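Local coordinates for glycoprotein (Chandipura virus, PDB 5MDM) that probably attaches the virus to host-cell receptors and, once acidified in the endosome, refolds to drive fusion of the viral and endosomal membranes, at residues 335-347 with 350-364. Residues are numbered along the deposited sequence; the frame is centred on the assembly and turned at random.
Sequences RMWIDGPVLKEPK and RESPSGISSDIWTQW
A two-stranded antiparallel hairpin, 347-349 with 357-359, packs the start of its loop, R350 to P353, against the end of the long strand 325-338 in the central domain of this class III fusion glycoprotein. K347 and D359 form a non-hydrogen-bonded pair at the hairpin's open end; their side chains start apart, yet D359 OD1 comes back to 3.6 Å from K347 CG, and K347 CA comes 3.1 Å from S358 O in a CA-H...O contact. Just beyond, I360 N donates a 3.2 Å hydrogen bond to P346 O; P346 is the centre of an inverse gamma turn. The proline's CB meets the rim of the W364 indole near the ring plane, 3.7 Å from CZ2, while W361 CD1 sits over the centre of one face of that ring.

At the other end, S352 to G355 make a type I beta turn that brings P353 onto W337. P353 CG rests over the five-membered ring, 3.3 Å from its centroid and 14° off the normal, a CH-pi contact. R335 CG covers the opposite face near its rim, and NE1 is hydrogen-bonded to D397, so the indole is held from both faces and by its N-H.

Between these two ends runs M336. With CG anti to the carbonyl carbon (chi1 -59°) and the chain extended beyond it, the side chain lies alongside R350, whose NH1 donates to E8 O. The side chains of M336 and I360 run past each other in opposite directions, SD 3.6 Å from I360 CG2, and the terminal CE of M336 lies over one face of the R350 guanidinium, 3.3 Å from NH1.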
loop_
_atom_site.group_PDB
_atom_site.type_symbol
_atom_site.label_atom_id
_atom_site.label_comp_id
_atom_site.label_asym_id
_atom_site.label_seq_id
_atom_site.Cartn_x
_atom_site.Cartn_y
_atom_site.Cartn_z
ATOM N N ARG A 335 -0.391 -6.693 -27.676
ATOM C CA ARG A 335 -1.109 -6.472 -26.432
ATOM C C ARG A 335 -2.607 -6.584 -26.665
ATOM O O ARG A 335 -3.159 -5.964 -27.574
ATOM C CB ARG A 335 -0.757 -5.106 -25.844
ATOM C CG ARG A 335 -1.570 -4.707 -24.629
ATOM C CD ARG A 335 -0.980 -3.468 -23.976
ATOM N NE ARG A 335 0.378 -3.713 -23.492
ATOM C CZ ARG A 335 1.397 -2.878 -23.665
ATOM N NH1 ARG A 335 1.219 -1.737 -24.313
ATOM N NH2 ARG A 335 2.596 -3.185 -23.190
ATOM N N MET A 336 -3.257 -7.401 -25.846
ATOM C CA MET A 336 -4.703 -7.552 -25.903
ATOM C C MET A 336 -5.286 -7.389 -24.512
ATOM O O MET A 336 -4.616 -7.655 -23.516
ATOM C CB MET A 336 -5.078 -8.932 -26.436
ATOM C CG MET A 336 -4.549 -9.233 -27.808
ATOM S SD MET A 336 -5.049 -10.873 -28.337
ATOM C CE MET A 336 -4.359 -10.925 -29.991
ATOM N N TRP A 337 -6.538 -6.957 -24.445
ATOM C CA TRP A 337 -7.251 -6.931 -23.176
ATOM C C TRP A 337 -8.309 -8.025 -23.131
ATOM O O TRP A 337 -9.126 -8.151 -24.043
ATOM C CB TRP A 337 -7.866 -5.557 -22.925
ATOM C CG TRP A 337 -6.834 -4.531 -22.615
ATOM C CD1 TRP A 337 -6.441 -4.105 -21.378
ATOM C CD2 TRP A 337 -6.035 -3.811 -23.558
ATOM N NE1 TRP A 337 -5.455 -3.156 -21.494
ATOM C CE2 TRP A 337 -5.187 -2.959 -22.824
ATOM C CE3 TRP A 337 -5.956 -3.805 -24.953
ATOM C CZ2 TRP A 337 -4.273 -2.110 -23.439
ATOM C CZ3 TRP A 337 -5.048 -2.961 -25.560
ATOM C CH2 TRP A 337 -4.221 -2.125 -24.806
ATOM N N ILE A 338 -8.275 -8.827 -22.074
ATOM C CA ILE A 338 -9.244 -9.901 -21.909
ATOM C C ILE A 338 -10.156 -9.624 -20.720
ATOM O O ILE A 338 -9.812 -8.835 -19.837
ATOM C CB ILE A 338 -8.557 -11.259 -21.737
ATOM C CG1 ILE A 338 -7.597 -11.225 -20.548
ATOM C CG2 ILE A 338 -7.823 -11.642 -23.012
ATOM C CD1 ILE A 338 -6.871 -12.527 -20.326
ATOM N N ASP A 339 -11.318 -10.275 -20.703
ATOM C CA ASP A 339 -12.349 -9.983 -19.709
ATOM C C ASP A 339 -12.066 -10.581 -18.331
ATOM O O ASP A 339 -12.633 -10.141 -17.334
ATOM C CB ASP A 339 -13.729 -10.421 -20.211
ATOM C CG ASP A 339 -14.176 -9.645 -21.438
ATOM O OD1 ASP A 339 -13.316 -9.311 -22.277
ATOM O OD2 ASP A 339 -15.388 -9.367 -21.565
ATOM N N GLY A 340 -11.187 -11.575 -18.277
ATOM C CA GLY A 340 -10.825 -12.206 -17.018
ATOM C C GLY A 340 -9.872 -13.366 -17.221
ATOM O O GLY A 340 -9.683 -13.820 -18.348
ATOM N N PRO A 341 -9.265 -13.861 -16.129
ATOM C CA PRO A 341 -8.301 -14.969 -16.201
ATOM C C PRO A 341 -8.934 -16.231 -16.756
ATOM O O PRO A 341 -8.245 -17.069 -17.333
ATOM C CB PRO A 341 -7.880 -15.175 -14.742
ATOM C CG PRO A 341 -8.960 -14.549 -13.935
ATOM C CD PRO A 341 -9.472 -13.401 -14.748
ATOM N N VAL A 342 -10.243 -16.357 -16.576
ATOM C CA VAL A 342 -11.003 -17.437 -17.187
ATOM C C VAL A 342 -12.137 -16.835 -18.017
ATOM O O VAL A 342 -12.817 -15.915 -17.564
ATOM C CB VAL A 342 -11.532 -18.422 -16.121
ATOM C CG1 VAL A 342 -11.955 -17.669 -14.861
ATOM C CG2 VAL A 342 -12.662 -19.282 -16.683
ATOM N N LEU A 343 -12.321 -17.339 -19.237
ATOM C CA LEU A 343 -13.243 -16.727 -20.193
ATOM C C LEU A 343 -14.279 -17.706 -20.727
ATOM O O LEU A 343 -14.050 -18.914 -20.738
ATOM C CB LEU A 343 -12.457 -16.153 -21.372
ATOM C CG LEU A 343 -11.352 -15.146 -21.058
ATOM C CD1 LEU A 343 -10.423 -14.992 -22.257
ATOM C CD2 LEU A 343 -11.953 -13.805 -20.659
ATOM N N LYS A 344 -15.412 -17.179 -21.188
ATOM C CA LYS A 344 -16.454 -18.006 -21.802
ATOM C C LYS A 344 -16.126 -18.340 -23.257
ATOM O O LYS A 344 -16.218 -19.492 -23.674
ATOM C CB LYS A 344 -17.821 -17.319 -21.726
ATOM C CG LYS A 344 -18.410 -17.223 -20.327
ATOM C CD LYS A 344 -19.935 -17.214 -20.376
ATOM C CE LYS A 344 -20.475 -18.543 -20.911
ATOM N NZ LYS A 344 -21.938 -18.508 -21.185
ATOM N N GLU A 345 -15.751 -17.320 -24.022
ATOM C CA GLU A 345 -15.351 -17.491 -25.415
ATOM C C GLU A 345 -13.898 -17.036 -25.587
ATOM O O GLU A 345 -13.437 -16.146 -24.867
ATOM C CB GLU A 345 -16.286 -16.698 -26.334
ATOM C CG GLU A 345 -17.734 -17.160 -26.283
ATOM C CD GLU A 345 -18.624 -16.416 -27.264
ATOM O OE1 GLU A 345 -19.796 -16.820 -27.431
ATOM O OE2 GLU A 345 -18.154 -15.429 -27.869
ATOM N N PRO A 346 -13.167 -17.640 -26.543
ATOM C CA PRO A 346 -11.739 -17.331 -26.693
ATOM C C PRO A 346 -11.521 -15.990 -27.391
ATOM O O PRO A 346 -10.841 -15.929 -28.418
ATOM C CB PRO A 346 -11.239 -18.471 -27.579
ATOM C CG PRO A 346 -12.408 -18.781 -28.445
ATOM C CD PRO A 346 -13.640 -18.554 -27.598
ATOM N N LYS A 347 -12.095 -14.930 -26.830
ATOM C CA LYS A 347 -12.034 -13.614 -27.450
ATOM C C LYS A 347 -11.259 -12.624 -26.591
ATOM O O LYS A 347 -10.993 -12.875 -25.417
ATOM C CB LYS A 347 -13.445 -13.076 -27.732
ATOM C CG LYS A 347 -14.329 -14.027 -28.530
ATOM C CD LYS A 347 -15.476 -13.302 -29.230
ATOM C CE LYS A 347 -16.465 -12.696 -28.244
ATOM N NZ LYS A 347 -17.606 -12.033 -28.942
ATOM N N ARG A 350 -8.601 -6.094 -28.856
ATOM C CA ARG A 350 -7.285 -6.042 -29.481
ATOM C C ARG A 350 -6.682 -4.639 -29.588
ATOM O O ARG A 350 -5.462 -4.498 -29.681
ATOM C CB ARG A 350 -7.338 -6.707 -30.859
ATOM C CG ARG A 350 -5.988 -7.154 -31.394
ATOM C CD ARG A 350 -6.163 -7.897 -32.704
ATOM N NE ARG A 350 -7.038 -9.057 -32.559
ATOM C CZ ARG A 350 -6.648 -10.315 -32.741
ATOM N NH1 ARG A 350 -5.395 -10.580 -33.086
ATOM N NH2 ARG A 350 -7.510 -11.306 -32.581
ATOM N N GLU A 351 -7.521 -3.609 -29.570
ATOM C CA GLU A 351 -7.037 -2.239 -29.744
ATOM C C GLU A 351 -6.988 -1.415 -28.448
ATOM O O GLU A 351 -6.060 -0.632 -28.233
ATOM C CB GLU A 351 -7.851 -1.514 -30.822
ATOM C CG GLU A 351 -9.352 -1.725 -30.714
ATOM C CD GLU A 351 -10.140 -0.857 -31.687
ATOM O OE1 GLU A 351 -9.529 0.014 -32.345
ATOM O OE2 GLU A 351 -11.371 -1.048 -31.791
ATOM N N SER A 352 -7.984 -1.593 -27.589
ATOM C CA SER A 352 -8.029 -0.886 -26.313
ATOM C C SER A 352 -8.901 -1.666 -25.331
ATOM O O SER A 352 -9.668 -2.537 -25.747
ATOM C CB SER A 352 -8.573 0.533 -26.510
ATOM O OG SER A 352 -9.965 0.521 -26.765
ATOM N N PRO A 353 -8.788 -1.368 -24.022
ATOM C CA PRO A 353 -9.600 -2.069 -23.020
ATOM C C PRO A 353 -11.095 -1.842 -23.209
ATOM O O PRO A 353 -11.905 -2.570 -22.643
ATOM C CB PRO A 353 -9.156 -1.436 -21.701
ATOM C CG PRO A 353 -7.798 -0.936 -21.966
ATOM C CD PRO A 353 -7.796 -0.482 -23.391
ATOM N N SER A 354 -11.448 -0.830 -23.991
ATOM C CA SER A 354 -12.841 -0.541 -24.290
ATOM C C SER A 354 -13.106 -0.772 -25.769
ATOM O O SER A 354 -14.056 -0.230 -26.332
ATOM C CB SER A 354 -13.178 0.902 -23.908
ATOM O OG SER A 354 -12.211 1.805 -24.420
ATOM N N GLY A 355 -12.255 -1.581 -26.393
ATOM C CA GLY A 355 -12.376 -1.873 -27.809
ATOM C C GLY A 355 -13.332 -3.017 -28.083
ATOM O O GLY A 355 -14.030 -3.483 -27.180
ATOM N N ILE A 356 -13.365 -3.471 -29.331
ATOM C CA ILE A 356 -14.249 -4.567 -29.716
ATOM C C ILE A 356 -13.582 -5.926 -29.512
ATOM O O ILE A 356 -12.392 -6.103 -29.793
ATOM C CB ILE A 356 -14.753 -4.423 -31.172
ATOM C CG1 ILE A 356 -13.579 -4.349 -32.149
ATOM C CG2 ILE A 356 -15.633 -3.187 -31.307
ATOM C CD1 ILE A 356 -13.993 -4.183 -33.597
ATOM N N SER A 357 -14.354 -6.878 -29.001
ATOM C CA SER A 357 -13.839 -8.216 -28.744
ATOM C C SER A 357 -13.806 -9.040 -30.022
ATOM O O SER A 357 -14.788 -9.102 -30.760
ATOM C CB SER A 357 -14.669 -8.925 -27.673
ATOM O OG SER A 357 -14.453 -8.344 -26.397
ATOM N N SER A 358 -12.663 -9.667 -30.275
ATOM C CA SER A 358 -12.471 -10.467 -31.476
ATOM C C SER A 358 -11.900 -11.830 -31.115
ATOM O O SER A 358 -11.367 -12.015 -30.026
ATOM C CB SER A 358 -11.544 -9.741 -32.459
ATOM O OG SER A 358 -10.445 -9.136 -31.789
ATOM N N ASP A 359 -12.027 -12.787 -32.028
ATOM C CA ASP A 359 -11.412 -14.095 -31.844
ATOM C C ASP A 359 -9.903 -13.927 -31.833
ATOM O O ASP A 359 -9.332 -13.352 -32.759
ATOM C CB ASP A 359 -11.821 -15.051 -32.968
ATOM C CG ASP A 359 -13.127 -15.772 -32.681
ATOM O OD1 ASP A 359 -13.512 -15.866 -31.494
ATOM O OD2 ASP A 359 -13.757 -16.261 -33.643
ATOM N N ILE A 360 -9.258 -14.426 -30.783
ATOM C CA ILE A 360 -7.818 -14.248 -30.629
ATOM C C ILE A 360 -7.044 -15.535 -30.895
ATOM O O ILE A 360 -5.887 -15.493 -31.313
ATOM C CB ILE A 360 -7.465 -13.687 -29.240
ATOM C CG1 ILE A 360 -7.771 -14.710 -28.144
ATOM C CG2 ILE A 360 -8.230 -12.404 -28.985
ATOM C CD1 ILE A 360 -7.504 -14.196 -26.742
ATOM N N TRP A 361 -7.690 -16.673 -30.653
ATOM C CA TRP A 361 -7.109 -17.975 -30.971
ATOM C C TRP A 361 -8.194 -19.022 -31.216
ATOM O O TRP A 361 -9.151 -19.125 -30.447
ATOM C CB TRP A 361 -6.173 -18.448 -29.857
ATOM C CG TRP A 361 -5.417 -19.678 -30.240
ATOM C CD1 TRP A 361 -5.703 -20.964 -29.886
ATOM C CD2 TRP A 361 -4.260 -19.739 -31.079
ATOM N NE1 TRP A 361 -4.788 -21.822 -30.446
ATOM C CE2 TRP A 361 -3.893 -21.095 -31.186
ATOM C CE3 TRP A 361 -3.497 -18.778 -31.750
ATOM C CZ2 TRP A 361 -2.792 -21.512 -31.932
ATOM C CZ3 TRP A 361 -2.406 -19.194 -32.491
ATOM C CH2 TRP A 361 -2.063 -20.548 -32.576
ATOM N N THR A 362 -8.033 -19.803 -32.280
ATOM C CA THR A 362 -9.051 -20.775 -32.662
ATOM C C THR A 362 -8.470 -22.113 -33.113
ATOM O O THR A 362 -9.209 -23.017 -33.502
ATOM C CB THR A 362 -9.926 -20.233 -33.792
ATOM O OG1 THR A 362 -10.909 -21.214 -34.138
ATOM C CG2 THR A 362 -9.077 -19.932 -35.014
ATOM N N GLN A 363 -7.146 -22.233 -33.061
ATOM C CA GLN A 363 -6.458 -23.445 -33.501
ATOM C C GLN A 363 -6.108 -24.334 -32.307
ATOM O O GLN A 363 -4.978 -24.330 -31.826
ATOM C CB GLN A 363 -5.193 -23.064 -34.274
ATOM C CG GLN A 363 -4.410 -24.226 -34.855
ATOM C CD GLN A 363 -3.052 -23.793 -35.364
ATOM O OE1 GLN A 363 -2.666 -22.631 -35.228
ATOM N NE2 GLN A 363 -2.316 -24.725 -35.953
ATOM N N TRP A 364 -7.088 -25.096 -31.833
ATOM C CA TRP A 364 -6.929 -25.881 -30.609
ATOM C C TRP A 364 -6.407 -27.295 -30.859
ATOM O O TRP A 364 -6.830 -27.966 -31.799
ATOM C CB TRP A 364 -8.255 -25.930 -29.851
ATOM C CG TRP A 364 -8.807 -24.574 -29.589
ATOM C CD1 TRP A 364 -9.718 -23.897 -30.346
ATOM C CD2 TRP A 364 -8.466 -23.712 -28.503
ATOM N NE1 TRP A 364 -9.973 -22.667 -29.790
ATOM C CE2 TRP A 364 -9.215 -22.530 -28.656
ATOM C CE3 TRP A 364 -7.600 -23.826 -27.411
ATOM C CZ2 TRP A 364 -9.125 -21.468 -27.761
ATOM C CZ3 TRP A 364 -7.513 -22.774 -26.521
ATOM C CH2 TRP A 364 -8.270 -21.610 -26.700
#